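Side-chain contacts in dTDP-4-dehydrorhamnose reductase (Bacillus anthracis, PDB 3SC6), which catalyses the NADPH-dependent reduction of dTDP-4-dehydrorhamnose to dTDP-L-rhamnose, the last step in making this activated sugar: residues A[19-24]-A[193-198]; A[64-69]-A[76-81]; A[124-127]-A[131-134]; A[147-152]-A[199-204]. All blocks are in the same frame, centred on the assembly; numbering follows the deposited sequence.

Contact 1. Residues A[19-24]-A[193-198]; sequences KQLQEE and DLNVMI
The carboxamide of Asn195 offers one face to Leu21 and its amino edge to Glu24. Leu21 CD1 sits almost squarely over that face, 3.4 Å from Asn195 CG, and Leu21 CA covers the same side near the nitrogen, 3.3 Å from Asn195 ND2. At the edge, Asn195 ND2 donates to Glu24 OE1 over 3.1 Å with an N-H...O angle of 153°. This acceptor lies in the amide plane, yet the approach to the carboxylate is from above, the two planes standing 75° apart. The other oxygen is taken within the helix: Gln20 NE2 reaches Glu24 OE2 on its syn side at 2.9 Å. Two amides thus hold one carboxylate, which fixes its rotation, while Lys159 adds a long, weak ion pair.

Leucine suits position 21 because, with CG anti to the backbone N (chi1 179°), its CD1 lies on the amide, and the side chain also touches Ile61 of strand 59-62. Asparagine suits 195 as a short, flat donor, bringing a polar group into a buried seam where the axes of segments 19-24 and 193-198 come within 10.1 Å. Helix 16-24 follows the glycine-rich turn, and the backbone nitrogens of Gln16 and Leu17 bind NADP. The contact packs this dinucleotide-binding helix of a Rossmann fold against a later helix on the same side of the sheet.

Contact 2. Residues A[64-69]-A[76-81]; sequences AAYTKV and RDLAYV. With NAP (NADP nicotinamide-adenine-dinucleotide phosphate), chain G.
Tyr66 and Leu78 meet with their side chains at about a right angle, inside the beta-alpha connection of the Rossmann fold that leads from strand 59-62 to helix 76-97. The phenol ring projects from the loop onto the beginning of the helix, where Tyr66 CE1 touches Leu78 CD2 at 3.7 Å and Tyr66 CD2 lies 4.3 Å from Ala79 CA. Both helix residues come at the ring obliquely. Over one face, and towards its rim, runs the aliphatic part of Lys68, with CG 4.1 Å above the plane. With CG anti to the backbone N (chi1 -179°), Tyr66 turns its ring towards the helix, while Tyr66 N donates to Asn83 OD1.

Each residue type fits its place. A large ring at 66 reaches across to the helix, the branched end of Leu78 supplies apolar contact on the solvent-exposed side of the helix, and the small Ala79 lets the helix backbone come close to the ring. Beside the cofactor the alanines take little room: Ala64 CB can lie 3.4 Å from the adenine atom N3A of NADP. Ala65 N donates to the adenosine ribose oxygen O4B at 3.2 Å, nearly straight at 160°. Thr67 serves two ends at once, its CG2 resting 3.6 Å from the nicotinamide ribose carbon C2D while its OG1 donates to the phosphate oxygen O1A at 2.7 Å.

Contact 3. Residues A[124-127]-A[131-134]; sequences PAPI and GASK. With NAP (NADP nicotinamide-adenine-dinucleotide phosphate), chain G.
Backbone torsions of -41° and 130° at Pro126 hold the loop extended and set its ring against Ala132, in the first turn of helix 129-144. Pro126 CB lies 3.4 Å from Ala132 CA and 3.7 Å from Ala132 CB, so that the ring's flank rests on the helix backbone and methyl together. Gly131 adds only backbone here, with Pro126 CB 3.8 Å from Gly131 C. The turn between is tied by Asn128, whose OD1 accepts a hydrogen bond from Gly131 N. Proline suits the place because its closed ring keeps the extended loop stiff and apolar, and the small methyl of Ala132 leaves the ring close to the helix backbone.

Lys134 leaves the helix in another direction, towards NADP. A bend at chi3 (66°) steers its amino group to the nicotinamide ribose, where Lys134 NZ bonds to O3D at 2.7 Å and to O2D at 2.8 Å, although the place of this nitrogen is less certain. Tyr130 also reaches the cofactor through its hydroxyl. Together they form the Tyr-x-x-x-Lys signature of the short-chain dehydrogenase/reductase superfamily.

Contact 4. Residues A[147-152]-A[199-204]; sequences KYFIVR and NKLIHT
Strand 148-152 lies in the central sheet and the C-terminal part of helix 191-202 passes over it, the nearest pair of CA atoms being those of Phe149 and Leu201, 7.7 Å apart. Phe149 and Val151, alternate residues of the strand, point to this helix, while Ile150 turns to the other side of the sheet, where it meets helix 129-144.

The side chains of Phe149 and Leu201 lie side by side, running opposite ways. Leu201 CB stands over one face of the phenyl ring, 4.2 Å from its centroid and 23° off the normal, a CH-pi contact displaced towards the rim. With CG anti to the carbonyl carbon (chi1 -60°), the ring reaches towards the turn 201-204, and its edge meets Thr204 O in plane, 3.5 Å from Phe149 CZ. Val151 and Leu201 instead touch tip to tip, Val151 CG2 against Leu201 CD1 at 3.8 Å. The leucine thus spends its CB on the ring and its far methyl on the valine. A beta-branched valine suits the strand, and the broad, flat phenylalanine gives a face to Leu201 and an edge to Thr204, while Tyr207 also packs against it.

Polar groups gather in the turn 201-204. Leu201 O accepts Thr204 N at 3.1 Å; a further bond from Thr204 OG1 holds for one of two conformers and is therefore doubtful. Thr204 O takes a bond from Lys100 NZ. The chemistry is therefore divided: apolar side chains join strand and helix by shape and dispersion, and hydrogen bonds hold the turn that follows at the border of that core.

Contacts 1 and 4 share helix 191-202, sit about 12 Å apart between centres, and touch where Leu194 packs on Val151. Both are buried, but contact 1 combines one amide-carboxylate bond between helices with leucine packed on the amide, whereas contact 4 is the hydrocarbon packing of a helix on the sheet. Contacts 2 and 3 lie across the chain's centre from contact 1 and are local in sequence; contact 2 is buried apart from the exposed Leu78, and contact 3 only partly buried. They meet where Tyr80 packs on Ala132. Both include NADP-pocket residues, contact 2 running from adenine past the phosphate to the nicotinamide ribose, contact 3 reaching that ribose through Lys134. Contacts 3 and 4 touch through Pro124 and Arg152.

Contact 1. Residues A[19-24]-A[193-198]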
# COMPACT_ATOMS: atom_id res chain seq x y z
N LYS A 19 -6.95 8.82 -3.25
CA LYS A 19 -6.90 10.23 -3.59
C LYS A 19 -6.04 10.50 -4.82
O LYS A 19 -6.41 11.30 -5.68
CB LYS A 19 -6.36 11.01 -2.39
CG LYS A 19 -6.27 12.53 -2.56
CD LYS A 19 -7.62 13.18 -2.76
CE LYS A 19 -7.49 14.70 -2.92
NZ LYS A 19 -6.84 15.35 -1.75
N GLN A 20 -4.90 9.81 -4.92
CA GLN A 20 -3.99 9.99 -6.05
C GLN A 20 -4.23 9.02 -7.22
O GLN A 20 -3.93 9.35 -8.36
CB GLN A 20 -2.54 9.92 -5.55
CG GLN A 20 -1.48 10.15 -6.62
CD GLN A 20 -0.08 10.18 -6.04
OE1 GLN A 20 0.10 10.12 -4.82
NE2 GLN A 20 0.92 10.31 -6.91
N LEU A 21 -4.76 7.84 -6.93
CA LEU A 21 -5.04 6.85 -7.97
C LEU A 21 -6.17 7.38 -8.84
O LEU A 21 -6.15 7.27 -10.06
CB LEU A 21 -5.45 5.51 -7.34
CG LEU A 21 -5.81 4.38 -8.30
CD1 LEU A 21 -4.65 4.08 -9.25
CD2 LEU A 21 -6.20 3.14 -7.52
N GLN A 22 -7.16 7.97 -8.17
CA GLN A 22 -8.33 8.56 -8.82
C GLN A 22 -7.94 9.58 -9.89
O GLN A 22 -8.66 9.75 -10.88
CB GLN A 22 -9.16 9.25 -7.74
CG GLN A 22 -10.38 10.02 -8.23
CD GLN A 22 -11.11 10.70 -7.09
OE1 GLN A 22 -10.80 10.47 -5.92
NE2 GLN A 22 -12.10 11.53 -7.43
N GLU A 23 -6.81 10.25 -9.70
CA GLU A 23 -6.34 11.26 -10.64
C GLU A 23 -5.42 10.71 -11.73
O GLU A 23 -5.29 11.32 -12.78
CB GLU A 23 -5.55 12.34 -9.90
CG GLU A 23 -6.32 13.09 -8.84
CD GLU A 23 -5.47 14.11 -8.11
OE1 GLU A 23 -4.25 14.20 -8.42
OE2 GLU A 23 -6.00 14.83 -7.24
N GLU A 24 -4.80 9.57 -11.47
CA GLU A 24 -3.88 8.97 -12.45
C GLU A 24 -4.48 7.97 -13.44
O GLU A 24 -3.81 7.56 -14.39
CB GLU A 24 -2.66 8.41 -11.72
CG GLU A 24 -1.90 9.51 -10.97
CD GLU A 24 -0.68 9.01 -10.24
OE1 GLU A 24 -0.40 7.79 -10.29
OE2 GLU A 24 0.00 9.84 -9.60
N ASP A 193 4.36 5.46 -8.79
CA ASP A 193 4.97 4.27 -9.40
C ASP A 193 4.08 3.04 -9.19
O ASP A 193 3.99 2.16 -10.06
CB ASP A 193 6.38 4.00 -8.86
CG ASP A 193 7.37 5.10 -9.21
OD1 ASP A 193 7.01 6.03 -9.96
OD2 ASP A 193 8.54 5.02 -8.76
N LEU A 194 3.42 2.97 -8.03
CA LEU A 194 2.54 1.86 -7.73
C LEU A 194 1.34 1.90 -8.66
O LEU A 194 0.98 0.89 -9.28
CB LEU A 194 2.07 1.92 -6.27
CG LEU A 194 1.11 0.80 -5.85
CD1 LEU A 194 1.76 -0.55 -6.08
CD2 LEU A 194 0.70 0.96 -4.40
N ASN A 195 0.72 3.07 -8.77
CA ASN A 195 -0.45 3.24 -9.64
C ASN A 195 -0.14 2.86 -11.07
O ASN A 195 -0.99 2.31 -11.77
CB ASN A 195 -1.00 4.66 -9.55
CG ASN A 195 -1.54 4.99 -8.16
OD1 ASN A 195 -1.76 4.10 -7.33
ND2 ASN A 195 -1.78 6.28 -7.91
N VAL A 196 1.08 3.16 -11.52
CA VAL A 196 1.46 2.83 -12.89
C VAL A 196 1.41 1.33 -13.07
O VAL A 196 0.95 0.84 -14.10
CB VAL A 196 2.89 3.33 -13.23
CG1 VAL A 196 3.31 2.82 -14.60
CG2 VAL A 196 2.96 4.84 -13.17
N MET A 197 1.84 0.59 -12.04
CA MET A 197 1.84 -0.87 -12.11
C MET A 197 0.41 -1.41 -11.97
O MET A 197 0.04 -2.35 -12.68
CB MET A 197 2.75 -1.45 -11.03
CG MET A 197 2.94 -2.95 -11.15
SD MET A 197 3.69 -3.38 -12.75
CE MET A 197 5.22 -2.46 -12.68
N ILE A 198 -0.38 -0.84 -11.07
CA ILE A 198 -1.76 -1.29 -10.88
C ILE A 198 -2.49 -1.16 -12.20
O ILE A 198 -3.19 -2.06 -12.65
CB ILE A 198 -2.50 -0.43 -9.82
CG1 ILE A 198 -1.85 -0.59 -8.45
CG2 ILE A 198 -3.95 -0.85 -9.73
CD1 ILE A 198 -2.50 0.22 -7.36

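Contact 2. Residues A[64-69]-A[76-81]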
# COMPACT_ATOMS: atom_id res chain seq x y z
N ALA A 64 -9.55 0.67 0.60
CA ALA A 64 -10.07 0.83 1.96
C ALA A 64 -9.34 -0.09 2.95
O ALA A 64 -9.08 -1.25 2.65
CB ALA A 64 -11.57 0.55 2.00
N ALA A 65 -9.01 0.46 4.12
CA ALA A 65 -8.31 -0.31 5.15
C ALA A 65 -8.03 0.50 6.42
O ALA A 65 -8.07 1.73 6.41
CB ALA A 65 -7.00 -0.85 4.59
N TYR A 66 -7.76 -0.23 7.50
CA TYR A 66 -7.45 0.35 8.80
C TYR A 66 -5.94 0.29 8.85
O TYR A 66 -5.36 -0.74 9.16
CB TYR A 66 -8.08 -0.50 9.91
CG TYR A 66 -7.84 0.02 11.31
CD1 TYR A 66 -8.72 0.92 11.89
CD2 TYR A 66 -6.74 -0.40 12.04
CE1 TYR A 66 -8.51 1.40 13.18
CE2 TYR A 66 -6.52 0.07 13.33
CZ TYR A 66 -7.41 0.97 13.89
OH TYR A 66 -7.19 1.44 15.17
N THR A 67 -5.30 1.41 8.52
CA THR A 67 -3.84 1.50 8.50
C THR A 67 -3.18 2.10 9.75
O THR A 67 -2.17 2.80 9.64
CB THR A 67 -3.38 2.33 7.29
OG1 THR A 67 -3.87 3.67 7.41
CG2 THR A 67 -3.91 1.71 6.00
N LYS A 68 -3.74 1.82 10.92
CA LYS A 68 -3.19 2.34 12.18
C LYS A 68 -2.44 1.19 12.85
O LYS A 68 -2.91 0.60 13.83
CB LYS A 68 -4.30 2.90 13.06
CG LYS A 68 -5.06 4.03 12.38
CD LYS A 68 -6.16 4.60 13.24
CE LYS A 68 -6.89 5.71 12.51
NZ LYS A 68 -7.99 6.30 13.32
N VAL A 69 -1.27 0.89 12.30
CA VAL A 69 -0.39 -0.18 12.77
C VAL A 69 -0.29 -0.31 14.29
O VAL A 69 -0.59 -1.37 14.84
CB VAL A 69 1.04 -0.01 12.19
CG1 VAL A 69 1.95 -1.11 12.69
CG2 VAL A 69 1.00 -0.01 10.67
N ARG A 76 -8.10 -4.91 18.10
CA ARG A 76 -8.01 -6.06 17.21
C ARG A 76 -9.28 -6.34 16.41
O ARG A 76 -9.22 -6.55 15.20
CB ARG A 76 -7.54 -7.29 17.98
CG ARG A 76 -6.16 -7.10 18.62
CD ARG A 76 -5.66 -8.34 19.35
NE ARG A 76 -4.34 -8.12 19.93
CZ ARG A 76 -3.63 -9.03 20.59
NH1 ARG A 76 -4.10 -10.27 20.75
NH2 ARG A 76 -2.44 -8.72 21.09
N ASP A 77 -10.44 -6.38 17.07
CA ASP A 77 -11.68 -6.64 16.35
C ASP A 77 -11.88 -5.63 15.24
O ASP A 77 -12.28 -5.98 14.13
CB ASP A 77 -12.91 -6.65 17.27
CG ASP A 77 -12.89 -7.79 18.27
OD1 ASP A 77 -11.94 -8.61 18.25
OD2 ASP A 77 -13.84 -7.90 19.08
N LEU A 78 -11.56 -4.37 15.53
CA LEU A 78 -11.70 -3.30 14.55
C LEU A 78 -10.72 -3.45 13.38
O LEU A 78 -11.02 -3.02 12.27
CB LEU A 78 -11.51 -1.94 15.23
CG LEU A 78 -11.68 -0.69 14.36
CD1 LEU A 78 -13.06 -0.67 13.71
CD2 LEU A 78 -11.46 0.57 15.19
N ALA A 79 -9.57 -4.07 13.63
CA ALA A 79 -8.57 -4.28 12.58
C ALA A 79 -9.10 -5.33 11.62
O ALA A 79 -9.00 -5.17 10.40
CB ALA A 79 -7.26 -4.74 13.18
N TYR A 80 -9.65 -6.40 12.18
CA TYR A 80 -10.23 -7.48 11.37
C TYR A 80 -11.52 -7.08 10.66
O TYR A 80 -11.66 -7.33 9.46
CB TYR A 80 -10.45 -8.77 12.18
CG TYR A 80 -9.19 -9.57 12.43
CD1 TYR A 80 -8.85 -10.60 11.56
CD2 TYR A 80 -8.32 -9.29 13.48
CE1 TYR A 80 -7.71 -11.34 11.74
CE2 TYR A 80 -7.16 -10.04 13.66
CZ TYR A 80 -6.87 -11.06 12.78
OH TYR A 80 -5.73 -11.83 12.92
N VAL A 81 -12.45 -6.48 11.38
CA VAL A 81 -13.71 -6.07 10.77
C VAL A 81 -13.45 -5.31 9.48
O VAL A 81 -14.03 -5.62 8.45
CB VAL A 81 -14.58 -5.21 11.73
CG1 VAL A 81 -15.83 -4.71 11.01
CG2 VAL A 81 -14.95 -6.00 12.96
PA NAP G . -5.00 5.35 4.22
O1A NAP G . -5.32 5.08 5.67
O2A NAP G . -4.74 6.77 3.77
O5B NAP G . -6.17 4.74 3.30
C5B NAP G . -7.19 3.89 3.83
C4B NAP G . -8.54 4.57 3.63
O4B NAP G . -9.60 3.64 3.94
C3B NAP G . -8.72 5.78 4.54
O3B NAP G . -9.01 6.96 3.79
C2B NAP G . -9.88 5.42 5.43
O2B NAP G . -10.70 6.55 5.73
C1B NAP G . -10.62 4.37 4.61
N9A NAP G . -11.55 3.55 5.44
C8A NAP G . -11.46 3.29 6.75
N7A NAP G . -12.53 2.53 7.11
C5A NAP G . -13.28 2.34 6.01
C6A NAP G . -14.54 1.61 5.74
N6A NAP G . -15.19 0.96 6.74
N1A NAP G . -15.02 1.62 4.48
C2A NAP G . -14.37 2.27 3.50
N3A NAP G . -13.22 2.93 3.73
C4A NAP G . -12.66 2.98 4.96
O3 NAP G . -3.74 4.43 3.80
PN NAP G . -3.32 4.15 2.26
O1N NAP G . -1.82 4.01 2.20
O2N NAP G . -4.04 5.12 1.34
O5D NAP G . -3.96 2.70 1.99
C5D NAP G . -3.64 1.98 0.80
C4D NAP G . -3.49 0.49 1.09
O4D NAP G . -2.10 0.13 1.13
C3D NAP G . -4.09 0.09 2.44
O3D NAP G . -5.03 -0.98 2.26
C2D NAP G . -2.92 -0.37 3.28
O2D NAP G . -3.29 -1.50 4.07
C1D NAP G . -1.84 -0.71 2.26
N1N NAP G . -0.47 -0.49 2.76
C2N NAP G . -0.09 0.74 3.16
C3N NAP G . 1.21 0.96 3.63
C7N NAP G . 1.60 2.35 4.08
O7N NAP G . 0.76 3.23 4.08
N7N NAP G . 2.86 2.59 4.45
C4N NAP G . 2.10 -0.10 3.68
C5N NAP G . 1.69 -1.35 3.25
C6N NAP G . 0.39 -1.52 2.79
P2B NAP G . -10.66 7.23 7.20
O1X NAP G . -11.44 8.51 7.00
O2X NAP G . -11.34 6.23 8.10
O3X NAP G . -9.19 7.42 7.48

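Contact 3. Residues A[124-127]-A[131-134]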
# COMPACT_ATOMS: atom_id res chain seq x y z
N PRO A 124 3.06 -16.90 4.28
CA PRO A 124 3.15 -15.76 5.17
C PRO A 124 3.13 -16.12 6.65
O PRO A 124 2.65 -17.19 7.04
CB PRO A 124 1.92 -14.93 4.79
CG PRO A 124 1.66 -15.30 3.38
CD PRO A 124 1.93 -16.76 3.34
N ALA A 125 3.67 -15.21 7.46
CA ALA A 125 3.73 -15.35 8.91
C ALA A 125 3.63 -13.94 9.47
O ALA A 125 4.63 -13.35 9.87
CB ALA A 125 5.04 -16.01 9.32
N PRO A 126 2.40 -13.39 9.49
CA PRO A 126 2.12 -12.04 9.99
C PRO A 126 2.89 -11.73 11.26
O PRO A 126 2.85 -12.50 12.22
CB PRO A 126 0.62 -12.08 10.26
CG PRO A 126 0.10 -13.05 9.27
CD PRO A 126 1.17 -14.09 9.10
N ILE A 127 3.56 -10.58 11.27
CA ILE A 127 4.35 -10.15 12.42
C ILE A 127 3.57 -9.34 13.47
O ILE A 127 3.97 -9.28 14.63
CB ILE A 127 5.57 -9.31 11.93
CG1 ILE A 127 6.54 -9.02 13.07
CG2 ILE A 127 5.09 -8.03 11.25
CD1 ILE A 127 7.77 -8.26 12.63
N GLY A 131 -0.71 -6.78 10.08
CA GLY A 131 -0.28 -7.77 9.10
C GLY A 131 -1.19 -8.99 9.06
O GLY A 131 -1.51 -9.49 7.98
N ALA A 132 -1.61 -9.45 10.23
CA ALA A 132 -2.49 -10.61 10.35
C ALA A 132 -3.88 -10.32 9.84
O ALA A 132 -4.52 -11.19 9.25
CB ALA A 132 -2.55 -11.08 11.79
N SER A 133 -4.36 -9.11 10.08
CA SER A 133 -5.69 -8.71 9.64
C SER A 133 -5.78 -8.69 8.12
O SER A 133 -6.77 -9.16 7.55
CB SER A 133 -6.07 -7.34 10.20
OG SER A 133 -5.17 -6.35 9.74
N LYS A 134 -4.77 -8.15 7.44
CA LYS A 134 -4.84 -8.13 5.98
C LYS A 134 -4.54 -9.49 5.36
O LYS A 134 -5.00 -9.78 4.26
CB LYS A 134 -4.06 -6.99 5.33
CG LYS A 134 -4.58 -5.64 5.79
CD LYS A 134 -4.13 -4.50 4.92
CE LYS A 134 -4.76 -4.64 3.53
NZ LYS A 134 -4.44 -3.56 2.58
PA NAP G . -5.00 5.35 4.22
O1A NAP G . -5.32 5.08 5.67
O2A NAP G . -4.74 6.77 3.77
O5B NAP G . -6.17 4.74 3.30
C5B NAP G . -7.19 3.89 3.83
C4B NAP G . -8.54 4.57 3.63
O4B NAP G . -9.60 3.64 3.94
C3B NAP G . -8.72 5.78 4.54
O3B NAP G . -9.01 6.96 3.79
C2B NAP G . -9.88 5.42 5.43
O2B NAP G . -10.70 6.55 5.73
C1B NAP G . -10.62 4.37 4.61
N9A NAP G . -11.55 3.55 5.44
C8A NAP G . -11.46 3.29 6.75
N7A NAP G . -12.53 2.53 7.11
C5A NAP G . -13.28 2.34 6.01
C6A NAP G . -14.54 1.61 5.74
N6A NAP G . -15.19 0.96 6.74
N1A NAP G . -15.02 1.62 4.48
C2A NAP G . -14.37 2.27 3.50
N3A NAP G . -13.22 2.93 3.73
C4A NAP G . -12.66 2.98 4.96
O3 NAP G . -3.74 4.43 3.80
PN NAP G . -3.32 4.15 2.26
O1N NAP G . -1.82 4.01 2.20
O2N NAP G . -4.04 5.12 1.34
O5D NAP G . -3.96 2.70 1.99
C5D NAP G . -3.64 1.98 0.80
C4D NAP G . -3.49 0.49 1.09
O4D NAP G . -2.10 0.13 1.13
C3D NAP G . -4.09 0.09 2.44
O3D NAP G . -5.03 -0.98 2.26
C2D NAP G . -2.92 -0.37 3.28
O2D NAP G . -3.29 -1.50 4.07
C1D NAP G . -1.84 -0.71 2.26
N1N NAP G . -0.47 -0.49 2.76
C2N NAP G . -0.09 0.74 3.16
C3N NAP G . 1.21 0.96 3.63
C7N NAP G . 1.60 2.35 4.08
O7N NAP G . 0.76 3.23 4.08
N7N NAP G . 2.86 2.59 4.45
C4N NAP G . 2.10 -0.10 3.68
C5N NAP G . 1.69 -1.35 3.25
C6N NAP G . 0.39 -1.52 2.79
P2B NAP G . -10.66 7.23 7.20
O1X NAP G . -11.44 8.51 7.00
O2X NAP G . -11.34 6.23 8.10
O3X NAP G . -9.19 7.42 7.48

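Contact 4. Residues A[147-152]-A[199-204]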
# COMPACT_ATOMS: atom_id res chain seq x y z
N LYS A 147 -10.94 -13.68 -9.86
CA LYS A 147 -10.42 -12.69 -10.80
C LYS A 147 -9.88 -11.60 -9.91
O LYS A 147 -10.56 -10.60 -9.68
CB LYS A 147 -11.51 -12.13 -11.71
CG LYS A 147 -12.20 -13.14 -12.60
CD LYS A 147 -13.27 -12.44 -13.44
CE LYS A 147 -14.00 -13.39 -14.36
NZ LYS A 147 -15.03 -12.69 -15.18
N TYR A 148 -8.66 -11.78 -9.41
CA TYR A 148 -8.06 -10.80 -8.52
C TYR A 148 -6.56 -10.63 -8.66
O TYR A 148 -5.87 -11.45 -9.26
CB TYR A 148 -8.33 -11.23 -7.07
CG TYR A 148 -7.78 -12.60 -6.76
CD1 TYR A 148 -6.44 -12.78 -6.45
CD2 TYR A 148 -8.60 -13.72 -6.79
CE1 TYR A 148 -5.93 -14.03 -6.18
CE2 TYR A 148 -8.09 -14.99 -6.51
CZ TYR A 148 -6.75 -15.13 -6.21
OH TYR A 148 -6.22 -16.37 -5.94
N PHE A 149 -6.08 -9.55 -8.06
CA PHE A 149 -4.68 -9.21 -8.05
C PHE A 149 -4.35 -8.77 -6.63
O PHE A 149 -4.78 -7.69 -6.21
CB PHE A 149 -4.37 -8.02 -8.97
CG PHE A 149 -4.72 -8.24 -10.40
CD1 PHE A 149 -3.80 -8.79 -11.27
CD2 PHE A 149 -5.94 -7.85 -10.90
CE1 PHE A 149 -4.11 -8.97 -12.60
CE2 PHE A 149 -6.26 -8.03 -12.22
CZ PHE A 149 -5.34 -8.59 -13.07
N ILE A 150 -3.65 -9.60 -5.88
CA ILE A 150 -3.28 -9.23 -4.52
C ILE A 150 -1.97 -8.49 -4.69
O ILE A 150 -0.96 -9.09 -5.06
CB ILE A 150 -3.13 -10.44 -3.59
CG1 ILE A 150 -4.47 -11.18 -3.47
CG2 ILE A 150 -2.71 -9.99 -2.21
CD1 ILE A 150 -4.43 -12.37 -2.54
N VAL A 151 -1.99 -7.18 -4.46
CA VAL A 151 -0.79 -6.37 -4.61
C VAL A 151 -0.22 -5.89 -3.27
O VAL A 151 -0.72 -4.94 -2.66
CB VAL A 151 -1.06 -5.14 -5.52
CG1 VAL A 151 0.18 -4.27 -5.62
CG2 VAL A 151 -1.51 -5.60 -6.91
N ARG A 152 0.85 -6.54 -2.82
CA ARG A 152 1.51 -6.19 -1.58
C ARG A 152 2.53 -5.10 -1.85
O ARG A 152 3.32 -5.20 -2.79
CB ARG A 152 2.22 -7.41 -1.02
CG ARG A 152 1.30 -8.53 -0.63
CD ARG A 152 2.05 -9.79 -0.32
NE ARG A 152 1.14 -10.86 0.06
CZ ARG A 152 1.52 -12.13 0.22
NH1 ARG A 152 2.76 -12.49 -0.05
NH2 ARG A 152 0.62 -13.04 0.57
N ASN A 199 -2.30 -0.01 -12.84
CA ASN A 199 -2.91 0.30 -14.12
C ASN A 199 -2.56 -0.78 -15.15
O ASN A 199 -3.41 -1.22 -15.92
CB ASN A 199 -2.40 1.68 -14.59
CG ASN A 199 -3.07 2.16 -15.85
OD1 ASN A 199 -4.16 1.72 -16.19
ND2 ASN A 199 -2.45 3.12 -16.51
N LYS A 200 -1.30 -1.22 -15.16
CA LYS A 200 -0.85 -2.24 -16.10
C LYS A 200 -1.50 -3.60 -15.83
O LYS A 200 -1.88 -4.31 -16.76
CB LYS A 200 0.69 -2.33 -16.10
CG LYS A 200 1.36 -1.00 -16.54
CD LYS A 200 2.89 -1.00 -16.44
CE LYS A 200 3.55 -2.04 -17.33
NZ LYS A 200 3.25 -1.83 -18.78
N LEU A 201 -1.66 -3.94 -14.55
CA LEU A 201 -2.29 -5.22 -14.18
C LEU A 201 -3.78 -5.30 -14.50
O LEU A 201 -4.26 -6.35 -14.92
CB LEU A 201 -2.10 -5.50 -12.68
CG LEU A 201 -0.68 -5.74 -12.15
CD1 LEU A 201 -0.68 -5.82 -10.63
CD2 LEU A 201 -0.07 -7.00 -12.78
N ILE A 202 -4.51 -4.20 -14.31
CA ILE A 202 -5.96 -4.21 -14.60
C ILE A 202 -6.31 -4.42 -16.08
O ILE A 202 -7.42 -4.86 -16.39
CB ILE A 202 -6.71 -3.00 -13.96
CG1 ILE A 202 -6.36 -1.69 -14.65
CG2 ILE A 202 -6.37 -2.90 -12.47
CD1 ILE A 202 -7.06 -0.50 -14.03
N HIS A 203 -5.39 -4.11 -17.00
CA HIS A 203 -5.65 -4.31 -18.45
C HIS A 203 -5.45 -5.76 -18.87
O HIS A 203 -5.70 -6.10 -20.02
CB HIS A 203 -4.75 -3.43 -19.33
CG HIS A 203 -5.06 -1.97 -19.27
ND1 HIS A 203 -4.52 -1.13 -18.32
CD2 HIS A 203 -5.83 -1.19 -20.07
CE1 HIS A 203 -4.96 0.10 -18.52
NE2 HIS A 203 -5.75 0.09 -19.58
N THR A 204 -5.02 -6.61 -17.95
CA THR A 204 -4.79 -8.01 -18.24
C THR A 204 -5.56 -8.89 -17.26
O THR A 204 -6.29 -8.38 -16.41
CB THR A 204 -3.30 -8.38 -18.11
OG1 THR A 204 -2.88 -8.18 -16.76
CG2 THR A 204 -2.47 -7.53 -19.05